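Local coordinates for DUF5012 domain-containing protein (Bacteroides thetaiotaomicron, PDB 5FQ8) that is an uncharacterised surface lipoprotein of a SusCD outer-membrane nutrient importer complex, where it probably assists in capturing nutrients, perhaps peptides, at residues Gly63-Tyr69 against Phe81-Val87; Tyr119-Ile123 against Tyr132-Phe136; Glu28-Phe33 against Val57-Pro62. One frame throughout, in Å; residues are numbered along the deposited sequence.

Interaction 1 of 3, residues Gly63-Tyr69 against Phe81-Val87; sequences GIYNLVY and FTRTVYV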
loop_
_atom_site.group_PDB
_atom_site.type_symbol
_atom_site.label_atom_id
_atom_site.label_comp_id
_atom_site.label_asym_id
_atom_site.label_seq_id
_atom_site.Cartn_x
_atom_site.Cartn_y
_atom_site.Cartn_z
ATOM N N GLY G 63 -41.996 62.402 -11.476
ATOM C CA GLY G 63 -42.146 61.409 -10.433
ATOM C C GLY G 63 -41.280 60.193 -10.710
ATOM O O GLY G 63 -40.362 60.234 -11.526
ATOM N N ILE G 64 -41.599 59.111 -10.003
ATOM C CA ILE G 64 -40.893 57.841 -10.116
ATOM C C ILE G 64 -41.830 56.813 -10.729
ATOM O O ILE G 64 -42.943 56.599 -10.231
ATOM C CB ILE G 64 -40.383 57.353 -8.753
ATOM C CG1 ILE G 64 -39.572 58.443 -8.064
ATOM C CG2 ILE G 64 -39.538 56.115 -8.932
ATOM C CD1 ILE G 64 -39.028 58.012 -6.723
ATOM N N TYR G 65 -41.369 56.162 -11.793
ATOM C CA TYR G 65 -42.144 55.158 -12.503
ATOM C C TYR G 65 -41.352 53.865 -12.530
ATOM O O TYR G 65 -40.204 53.850 -12.982
ATOM C CB TYR G 65 -42.473 55.627 -13.917
ATOM C CG TYR G 65 -43.351 56.842 -13.940
ATOM C CD1 TYR G 65 -44.726 56.730 -13.803
ATOM C CD2 TYR G 65 -42.806 58.105 -14.071
ATOM C CE1 TYR G 65 -45.533 57.840 -13.813
ATOM C CE2 TYR G 65 -43.608 59.225 -14.082
ATOM C CZ TYR G 65 -44.969 59.086 -13.952
ATOM O OH TYR G 65 -45.766 60.201 -13.960
ATOM N N ASN G 66 -41.963 52.789 -12.038
ATOM C CA ASN G 66 -41.357 51.464 -12.028
ATOM C C ASN G 66 -42.003 50.585 -13.090
ATOM O O ASN G 66 -43.233 50.500 -13.166
ATOM C CB ASN G 66 -41.507 50.803 -10.660
ATOM C CG ASN G 66 -40.681 51.474 -9.602
ATOM O OD1 ASN G 66 -39.552 51.078 -9.343
ATOM N ND2 ASN G 66 -41.241 52.499 -8.977
ATOM N N LEU G 67 -41.173 49.928 -13.894
ATOM C CA LEU G 67 -41.619 48.971 -14.895
ATOM C C LEU G 67 -41.092 47.601 -14.518
ATOM O O LEU G 67 -39.914 47.460 -14.189
ATOM C CB LEU G 67 -41.127 49.356 -16.281
ATOM C CG LEU G 67 -41.467 50.742 -16.806
ATOM C CD1 LEU G 67 -40.301 51.272 -17.603
ATOM C CD2 LEU G 67 -42.691 50.675 -17.672
ATOM N N VAL G 68 -41.962 46.599 -14.551
ATOM C CA VAL G 68 -41.593 45.232 -14.202
ATOM C C VAL G 68 -41.657 44.379 -15.458
ATOM O O VAL G 68 -42.701 44.296 -16.111
ATOM C CB VAL G 68 -42.494 44.669 -13.097
ATOM C CG1 VAL G 68 -42.204 43.199 -12.890
ATOM C CG2 VAL G 68 -42.244 45.415 -11.823
ATOM N N TYR G 69 -40.535 43.761 -15.798
ATOM C CA TYR G 69 -40.421 42.897 -16.962
ATOM C C TYR G 69 -40.449 41.447 -16.509
ATOM O O TYR G 69 -39.762 41.079 -15.552
ATOM C CB TYR G 69 -39.122 43.165 -17.719
ATOM C CG TYR G 69 -38.962 44.545 -18.283
ATOM C CD1 TYR G 69 -38.557 45.597 -17.484
ATOM C CD2 TYR G 69 -39.167 44.791 -19.627
ATOM C CE1 TYR G 69 -38.384 46.852 -18.000
ATOM C CE2 TYR G 69 -38.995 46.042 -20.145
ATOM C CZ TYR G 69 -38.607 47.066 -19.326
ATOM O OH TYR G 69 -38.440 48.313 -19.851
ATOM N N PHE G 81 -37.145 41.127 -13.970
ATOM C CA PHE G 81 -36.213 42.189 -13.606
ATOM C C PHE G 81 -36.959 43.516 -13.607
ATOM O O PHE G 81 -38.002 43.658 -14.244
ATOM C CB PHE G 81 -34.976 42.223 -14.527
ATOM C CG PHE G 81 -35.249 42.643 -15.949
ATOM C CD1 PHE G 81 -35.309 43.978 -16.300
ATOM C CD2 PHE G 81 -35.363 41.705 -16.948
ATOM C CE1 PHE G 81 -35.529 44.365 -17.608
ATOM C CE2 PHE G 81 -35.580 42.088 -18.255
ATOM C CZ PHE G 81 -35.664 43.423 -18.584
ATOM N N THR G 82 -36.424 44.485 -12.868
ATOM C CA THR G 82 -37.049 45.795 -12.720
ATOM C C THR G 82 -36.233 46.877 -13.404
ATOM O O THR G 82 -35.002 46.848 -13.378
ATOM C CB THR G 82 -37.208 46.191 -11.256
ATOM O OG1 THR G 82 -37.582 45.048 -10.487
ATOM C CG2 THR G 82 -38.284 47.249 -11.132
ATOM N N ARG G 83 -36.930 47.844 -13.989
ATOM C CA ARG G 83 -36.312 49.045 -14.526
ATOM C C ARG G 83 -37.075 50.248 -13.999
ATOM O O ARG G 83 -38.301 50.308 -14.125
ATOM C CB ARG G 83 -36.304 49.032 -16.050
ATOM C CG ARG G 83 -35.490 50.141 -16.667
ATOM C CD ARG G 83 -35.535 50.014 -18.158
ATOM N NE ARG G 83 -34.456 49.179 -18.666
ATOM C CZ ARG G 83 -34.568 48.398 -19.732
ATOM N NH1 ARG G 83 -35.717 48.327 -20.379
ATOM N NH2 ARG G 83 -33.541 47.685 -20.144
ATOM N N THR G 84 -36.352 51.198 -13.412
ATOM C CA THR G 84 -36.935 52.368 -12.770
ATOM C C THR G 84 -36.632 53.620 -13.578
ATOM O O THR G 84 -35.467 53.907 -13.861
ATOM C CB THR G 84 -36.387 52.530 -11.358
ATOM O OG1 THR G 84 -36.503 51.291 -10.657
ATOM C CG2 THR G 84 -37.166 53.593 -10.631
ATOM N N VAL G 85 -37.670 54.372 -13.927
ATOM C CA VAL G 85 -37.534 55.564 -14.752
ATOM C C VAL G 85 -37.951 56.770 -13.931
ATOM O O VAL G 85 -39.038 56.772 -13.346
ATOM C CB VAL G 85 -38.375 55.460 -16.034
ATOM C CG1 VAL G 85 -38.338 56.759 -16.788
ATOM C CG2 VAL G 85 -37.858 54.349 -16.898
ATOM N N TYR G 86 -37.095 57.791 -13.896
ATOM C CA TYR G 86 -37.323 59.012 -13.138
ATOM C C TYR G 86 -37.516 60.200 -14.073
ATOM O O TYR G 86 -36.883 60.292 -15.127
ATOM C CB TYR G 86 -36.155 59.304 -12.195
ATOM C CG TYR G 86 -35.790 58.189 -11.245
ATOM C CD1 TYR G 86 -34.911 57.186 -11.629
ATOM C CD2 TYR G 86 -36.291 58.160 -9.953
ATOM C CE1 TYR G 86 -34.556 56.174 -10.759
ATOM C CE2 TYR G 86 -35.942 57.152 -9.076
ATOM C CZ TYR G 86 -35.076 56.162 -9.486
ATOM O OH TYR G 86 -34.722 55.156 -8.624
ATOM N N VAL G 87 -38.378 61.130 -13.666
ATOM C CA VAL G 87 -38.765 62.267 -14.495
ATOM C C VAL G 87 -38.446 63.563 -13.759
ATOM O O VAL G 87 -38.805 63.720 -12.587
ATOM C CB VAL G 87 -40.258 62.205 -14.862
ATOM C CG1 VAL G 87 -40.581 63.243 -15.905
ATOM C CG2 VAL G 87 -40.605 60.842 -15.372
#
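Backbone hydrogen bonds hold Gly63-Tyr69 against Phe81-Val87 in antiparallel register. Tyr65 and Val85 exchange a pair (Tyr65 N to Val85 O 2.9 Å, Val85 N to Tyr65 O 2.8 Å), Leu67 and Arg83 a second (Leu67 N to Arg83 O 2.9 Å, Arg83 N to Leu67 O 3.0 Å), and Tyr69 and Phe81 a third (Tyr69 N to Phe81 O 3.0 Å, Phe81 N to Tyr69 O 3.1 Å). Arg83 NH1 makes a weak bond of 2.8 Å to Tyr69 OH; both groups find a stronger partner in Glu35, which forms a salt bridge with Arg83. On the same face, the Tyr69 and Phe81 rings lie nearly parallel, centroids 4.6 Å apart, but slid so that Tyr69 CB sits over the Phe81 face, 3.7 Å from its centroid. Leu67 CD1 meets Val85 CG2 at 4.0 Å, and Tyr65 CE2 meets Val87 CG2 at 3.6 Å. Between the segments the face bearing Ile64, Asn66, Val68, Thr82, Thr84 and Tyr86 is sparser, with Ile64 CG2 3.7 Å from Tyr86 CE2; Ile64 and Tyr86 also meet Tyr132. This antiparallel beta hairpin forms the middle of a four-stranded sheet in the Ig-like domain.

Interaction 2 of 3, residues Tyr119-Ile123 against Tyr132-Phe136; sequences YEIVI and YISDF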
loop_
_atom_site.group_PDB
_atom_site.type_symbol
_atom_site.label_atom_id
_atom_site.label_comp_id
_atom_site.label_asym_id
_atom_site.label_seq_id
_atom_site.Cartn_x
_atom_site.Cartn_y
_atom_site.Cartn_z
ATOM N N TYR G 119 -19.696 54.282 -6.435
ATOM C CA TYR G 119 -21.094 53.900 -6.360
ATOM C C TYR G 119 -21.981 54.963 -6.988
ATOM O O TYR G 119 -21.690 56.157 -6.912
ATOM C CB TYR G 119 -21.465 53.675 -4.901
ATOM C CG TYR G 119 -20.623 52.595 -4.294
ATOM C CD1 TYR G 119 -20.451 51.393 -4.956
ATOM C CD2 TYR G 119 -19.972 52.779 -3.087
ATOM C CE1 TYR G 119 -19.684 50.390 -4.426
ATOM C CE2 TYR G 119 -19.194 51.779 -2.547
ATOM C CZ TYR G 119 -19.054 50.581 -3.222
ATOM O OH TYR G 119 -18.280 49.565 -2.705
ATOM N N GLU G 120 -23.062 54.524 -7.625
ATOM C CA GLU G 120 -23.969 55.432 -8.312
ATOM C C GLU G 120 -25.202 55.694 -7.461
ATOM O O GLU G 120 -25.669 54.811 -6.738
ATOM C CB GLU G 120 -24.380 54.872 -9.678
ATOM C CG GLU G 120 -23.292 54.968 -10.751
ATOM C CD GLU G 120 -23.778 54.614 -12.147
ATOM O OE1 GLU G 120 -24.923 54.136 -12.287
ATOM O OE2 GLU G 120 -23.006 54.816 -13.107
ATOM N N ILE G 121 -25.711 56.922 -7.529
ATOM C CA ILE G 121 -26.968 57.291 -6.897
ATOM C C ILE G 121 -27.778 58.128 -7.877
ATOM O O ILE G 121 -27.320 58.457 -8.968
ATOM C CB ILE G 121 -26.769 58.052 -5.576
ATOM C CG1 ILE G 121 -26.019 59.353 -5.829
ATOM C CG2 ILE G 121 -26.048 57.192 -4.563
ATOM C CD1 ILE G 121 -26.045 60.279 -4.659
ATOM N N VAL G 122 -28.992 58.482 -7.466
ATOM C CA VAL G 122 -29.972 59.109 -8.346
ATOM C C VAL G 122 -30.484 60.388 -7.701
ATOM O O VAL G 122 -30.878 60.380 -6.529
ATOM C CB VAL G 122 -31.148 58.159 -8.644
ATOM C CG1 VAL G 122 -32.099 58.792 -9.635
ATOM C CG2 VAL G 122 -30.642 56.831 -9.160
ATOM N N ILE G 123 -30.501 61.480 -8.470
ATOM C CA ILE G 123 -30.948 62.790 -7.995
ATOM C C ILE G 123 -31.729 63.478 -9.111
ATOM O O ILE G 123 -31.170 63.770 -10.173
ATOM C CB ILE G 123 -29.775 63.687 -7.549
ATOM C CG1 ILE G 123 -28.819 62.943 -6.617
ATOM C CG2 ILE G 123 -30.293 64.908 -6.839
ATOM C CD1 ILE G 123 -27.673 63.768 -6.142
ATOM N N TYR G 132 -35.358 64.920 -5.384
ATOM C CA TYR G 132 -35.430 63.591 -4.792
ATOM C C TYR G 132 -34.064 62.928 -4.854
ATOM O O TYR G 132 -33.406 62.951 -5.897
ATOM C CB TYR G 132 -36.455 62.720 -5.514
ATOM C CG TYR G 132 -36.433 61.266 -5.091
ATOM C CD1 TYR G 132 -37.201 60.829 -4.022
ATOM C CD2 TYR G 132 -35.653 60.327 -5.767
ATOM C CE1 TYR G 132 -37.193 59.506 -3.634
ATOM C CE2 TYR G 132 -35.638 59.002 -5.384
ATOM C CZ TYR G 132 -36.411 58.599 -4.318
ATOM O OH TYR G 132 -36.406 57.281 -3.932
ATOM N N ILE G 133 -33.652 62.321 -3.745
ATOM C CA ILE G 133 -32.349 61.678 -3.625
ATOM C C ILE G 133 -32.572 60.235 -3.206
ATOM O O ILE G 133 -33.302 59.968 -2.246
ATOM C CB ILE G 133 -31.443 62.414 -2.620
ATOM C CG1 ILE G 133 -30.194 61.593 -2.312
ATOM C CG2 ILE G 133 -32.194 62.733 -1.347
ATOM C CD1 ILE G 133 -29.101 61.746 -3.326
ATOM N N SER G 134 -31.945 59.310 -3.922
ATOM C CA SER G 134 -32.182 57.900 -3.665
ATOM C C SER G 134 -31.359 57.360 -2.508
ATOM O O SER G 134 -31.724 56.325 -1.946
ATOM C CB SER G 134 -31.882 57.085 -4.912
ATOM O OG SER G 134 -30.530 57.254 -5.281
ATOM N N ASP G 135 -30.258 58.022 -2.146
ATOM C CA ASP G 135 -29.427 57.536 -1.050
ATOM C C ASP G 135 -28.540 58.688 -0.580
ATOM O O ASP G 135 -27.556 59.028 -1.245
ATOM C CB ASP G 135 -28.596 56.333 -1.485
ATOM C CG ASP G 135 -28.057 55.544 -0.312
ATOM O OD1 ASP G 135 -28.190 56.015 0.834
ATOM O OD2 ASP G 135 -27.499 54.453 -0.542
ATOM N N PHE G 136 -28.894 59.276 0.560
ATOM C CA PHE G 136 -28.029 60.277 1.169
ATOM C C PHE G 136 -26.695 59.706 1.609
ATOM O O PHE G 136 -25.779 60.480 1.893
ATOM C CB PHE G 136 -28.699 60.899 2.385
ATOM C CG PHE G 136 -29.424 62.174 2.102
ATOM C CD1 PHE G 136 -28.746 63.278 1.628
ATOM C CD2 PHE G 136 -30.780 62.279 2.345
ATOM C CE1 PHE G 136 -29.411 64.453 1.379
ATOM C CE2 PHE G 136 -31.452 63.448 2.103
ATOM C CZ PHE G 136 -30.769 64.540 1.616
#
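Ile133 packs its CD1 against two isoleucines of the neighbouring strand, 3.6 Å from Ile121 CD1 and 3.5 Å from Ile123 CG1. Ile123 and Ile133 form an antiparallel non-hydrogen-bonded pair, their CA atoms 4.7 Å apart, so both side chains leave the sheet on the same face; there they also meet Phe157 of strand 154-159, while Tyr100 of strand 98-102 packs on Ile121 and Ile123. Without direct N-H to O bonds at this pair, the backbones approach through CA-H...O contacts, Ile123 CA to Tyr132 O at 3.2 Å and Ile133 CA to Val122 O at 3.5 Å. One step further, Ser134 N donates to Val122 O (3.0 Å). In the other direction the acceptor is a side chain: Val122 N donates to Ser134 OG at 2.9 Å. Ser134 has already left the extended conformation (phi/psi -83/-21°), and the segment turns away, although Ile121 CG2 still lies 4.1 Å from Asp135 CB. Asp135 itself is held by the backbone amides of Leu137 and Met153. The chemistry thus divides in two: an aliphatic cluster buried beneath the hairpin of the C-terminal domain, and a serine hydroxyl standing in for a main-chain carbonyl, satisfying the Val122 amide just where regular strand pairing ends.

Interaction 3 of 3, residues Glu28-Phe33 against Val57-Pro62; sequences EKGQPF and VDVNTP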
loop_
_atom_site.group_PDB
_atom_site.type_symbol
_atom_site.label_atom_id
_atom_site.label_comp_id
_atom_site.label_asym_id
_atom_site.label_seq_id
_atom_site.Cartn_x
_atom_site.Cartn_y
_atom_site.Cartn_z
ATOM N N GLU G 28 -36.062 63.909 -18.735
ATOM C CA GLU G 28 -36.654 65.200 -18.420
ATOM C C GLU G 28 -38.112 65.231 -18.856
ATOM O O GLU G 28 -38.518 64.519 -19.775
ATOM C CB GLU G 28 -35.882 66.338 -19.092
ATOM C CG GLU G 28 -34.410 66.410 -18.713
ATOM C CD GLU G 28 -33.773 67.728 -19.096
ATOM O OE1 GLU G 28 -34.485 68.754 -19.120
ATOM O OE2 GLU G 28 -32.557 67.738 -19.375
ATOM N N LYS G 29 -38.895 66.063 -18.180
ATOM C CA LYS G 29 -40.316 66.160 -18.486
ATOM C C LYS G 29 -40.510 66.480 -19.956
ATOM O O LYS G 29 -39.984 67.475 -20.459
ATOM C CB LYS G 29 -40.973 67.226 -17.618
ATOM C CG LYS G 29 -42.464 67.400 -17.866
ATOM C CD LYS G 29 -43.023 68.553 -17.040
ATOM C CE LYS G 29 -44.509 68.762 -17.266
ATOM N NZ LYS G 29 -44.822 70.186 -17.553
ATOM N N GLY G 30 -41.248 65.621 -20.646
ATOM C CA GLY G 30 -41.504 65.767 -22.055
ATOM C C GLY G 30 -40.605 64.935 -22.940
ATOM O O GLY G 30 -40.917 64.753 -24.119
ATOM N N GLN G 31 -39.510 64.427 -22.408
ATOM C CA GLN G 31 -38.597 63.651 -23.222
ATOM C C GLN G 31 -39.118 62.225 -23.334
ATOM O O GLN G 31 -39.383 61.594 -22.306
ATOM C CB GLN G 31 -37.201 63.670 -22.623
ATOM C CG GLN G 31 -36.093 63.781 -23.659
ATOM C CD GLN G 31 -36.079 65.120 -24.388
ATOM O OE1 GLN G 31 -37.055 65.514 -25.029
ATOM N NE2 GLN G 31 -34.959 65.823 -24.291
ATOM N N PRO G 32 -39.303 61.695 -24.543
ATOM C CA PRO G 32 -39.914 60.372 -24.683
ATOM C C PRO G 32 -39.050 59.289 -24.075
ATOM O O PRO G 32 -37.826 59.399 -24.011
ATOM C CB PRO G 32 -40.038 60.196 -26.197
ATOM C CG PRO G 32 -40.049 61.568 -26.731
ATOM C CD PRO G 32 -39.143 62.356 -25.845
ATOM N N PHE G 33 -39.707 58.232 -23.619
ATOM C CA PHE G 33 -39.027 57.070 -23.065
ATOM C C PHE G 33 -38.961 55.973 -24.114
ATOM O O PHE G 33 -39.997 55.458 -24.546
ATOM C CB PHE G 33 -39.730 56.548 -21.820
ATOM C CG PHE G 33 -39.274 55.178 -21.418
ATOM C CD1 PHE G 33 -38.069 54.999 -20.772
ATOM C CD2 PHE G 33 -40.044 54.063 -21.699
ATOM C CE1 PHE G 33 -37.649 53.742 -20.406
ATOM C CE2 PHE G 33 -39.621 52.804 -21.332
ATOM C CZ PHE G 33 -38.425 52.646 -20.686
ATOM N N VAL G 57 -44.758 54.802 -17.899
ATOM C CA VAL G 57 -43.921 55.967 -17.675
ATOM C C VAL G 57 -44.659 57.165 -18.237
ATOM O O VAL G 57 -44.812 57.296 -19.457
ATOM C CB VAL G 57 -42.544 55.814 -18.327
ATOM C CG1 VAL G 57 -41.745 57.070 -18.130
ATOM C CG2 VAL G 57 -41.818 54.630 -17.741
ATOM N N ASP G 58 -45.118 58.042 -17.352
ATOM C CA ASP G 58 -45.791 59.273 -17.753
ATOM C C ASP G 58 -44.729 60.353 -17.864
ATOM O O ASP G 58 -44.359 60.978 -16.874
ATOM C CB ASP G 58 -46.876 59.646 -16.754
ATOM C CG ASP G 58 -47.718 60.794 -17.220
ATOM O OD1 ASP G 58 -47.552 61.227 -18.378
ATOM O OD2 ASP G 58 -48.565 61.249 -16.426
ATOM N N VAL G 59 -44.222 60.564 -19.076
ATOM C CA VAL G 59 -43.130 61.508 -19.237
ATOM C C VAL G 59 -43.579 62.938 -18.991
ATOM O O VAL G 59 -42.739 63.807 -18.738
ATOM C CB VAL G 59 -42.503 61.369 -20.636
ATOM C CG1 VAL G 59 -41.878 60.006 -20.787
ATOM C CG2 VAL G 59 -43.553 61.587 -21.704
ATOM N N ASN G 60 -44.879 63.211 -19.052
ATOM C CA ASN G 60 -45.398 64.557 -18.859
ATOM C C ASN G 60 -45.812 64.832 -17.421
ATOM O O ASN G 60 -46.458 65.851 -17.163
ATOM C CB ASN G 60 -46.583 64.805 -19.792
ATOM C CG ASN G 60 -46.163 64.957 -21.237
ATOM O OD1 ASN G 60 -46.434 64.090 -22.064
ATOM N ND2 ASN G 60 -45.503 66.066 -21.550
ATOM N N THR G 61 -45.466 63.951 -16.486
ATOM C CA THR G 61 -45.746 64.146 -15.069
ATOM C C THR G 61 -44.535 63.716 -14.258
ATOM O O THR G 61 -44.214 62.526 -14.217
ATOM C CB THR G 61 -46.971 63.349 -14.624
ATOM O OG1 THR G 61 -48.144 63.859 -15.265
ATOM C CG2 THR G 61 -47.140 63.445 -13.125
ATOM N N PRO G 62 -43.830 64.645 -13.622
ATOM C CA PRO G 62 -42.641 64.264 -12.855
ATOM C C PRO G 62 -42.968 63.252 -11.771
ATOM O O PRO G 62 -44.073 63.225 -11.228
ATOM C CB PRO G 62 -42.171 65.592 -12.259
ATOM C CG PRO G 62 -42.658 66.617 -13.224
ATOM C CD PRO G 62 -43.970 66.105 -13.738
#
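Val59 and Lys29 carry the largest shares of this loop-to-loop contact, followed by Phe33. The carbonyl of Val59 accepts the one hydrogen bond between the segments, from Gly30 N (3.0 Å), and also lies 3.4 Å from Lys29 CA. Its side chain faces the other loop, with Val59 CG1 3.3 Å from Gln31 O and 4.2 Å from Phe33 CB. Both loops bend here: Glu28-Gln31 is a type II beta turn, with Gly30 at the positive phi that its third position requires, and Asp58-Thr61 is a type I turn, braced by Thr61 OG1 bonding to Asp58 OD2 at 2.9 Å. Together they lie over the face of the Ig-like sheet that carries Tyr65, Leu67 and Val85. Lys29 stretches in an extended conformation across the second turn, Lys29 CE reaching 3.5 Å from Asn60 O and Lys29 CD 4.2 Å from Pro62 CD. Phe33, by contrast, turns inward: Val57 CG2 lies over one face of its ring, and Leu67 and Val85 of the adjoining sheet pack against the same side chain.

How the interactions relate
Along the chain the segments run 28-33, 57-62, 63-69, 81-87, 119-123 and 132-136. Interactions 3 and 1 share the Ig-like domain, their centres 12 Å apart: residues 57-62 lead directly into strand 63-72, and Val57 and Phe33 rest on Val85 of the hairpin. Interaction 2 belongs to a hairpin of the C-terminal domain, its centre 15 Å from interaction 1, yet the two touch. Ile64 CD1 lies 3.6 Å from Tyr132 CZ, and Tyr86 CE1 lies 3.8 Å from Val122 CG1, so the two hairpins form part of the interdomain interface. Interactions 2 and 3 do not meet, their nearest atoms being about 9 Å apart.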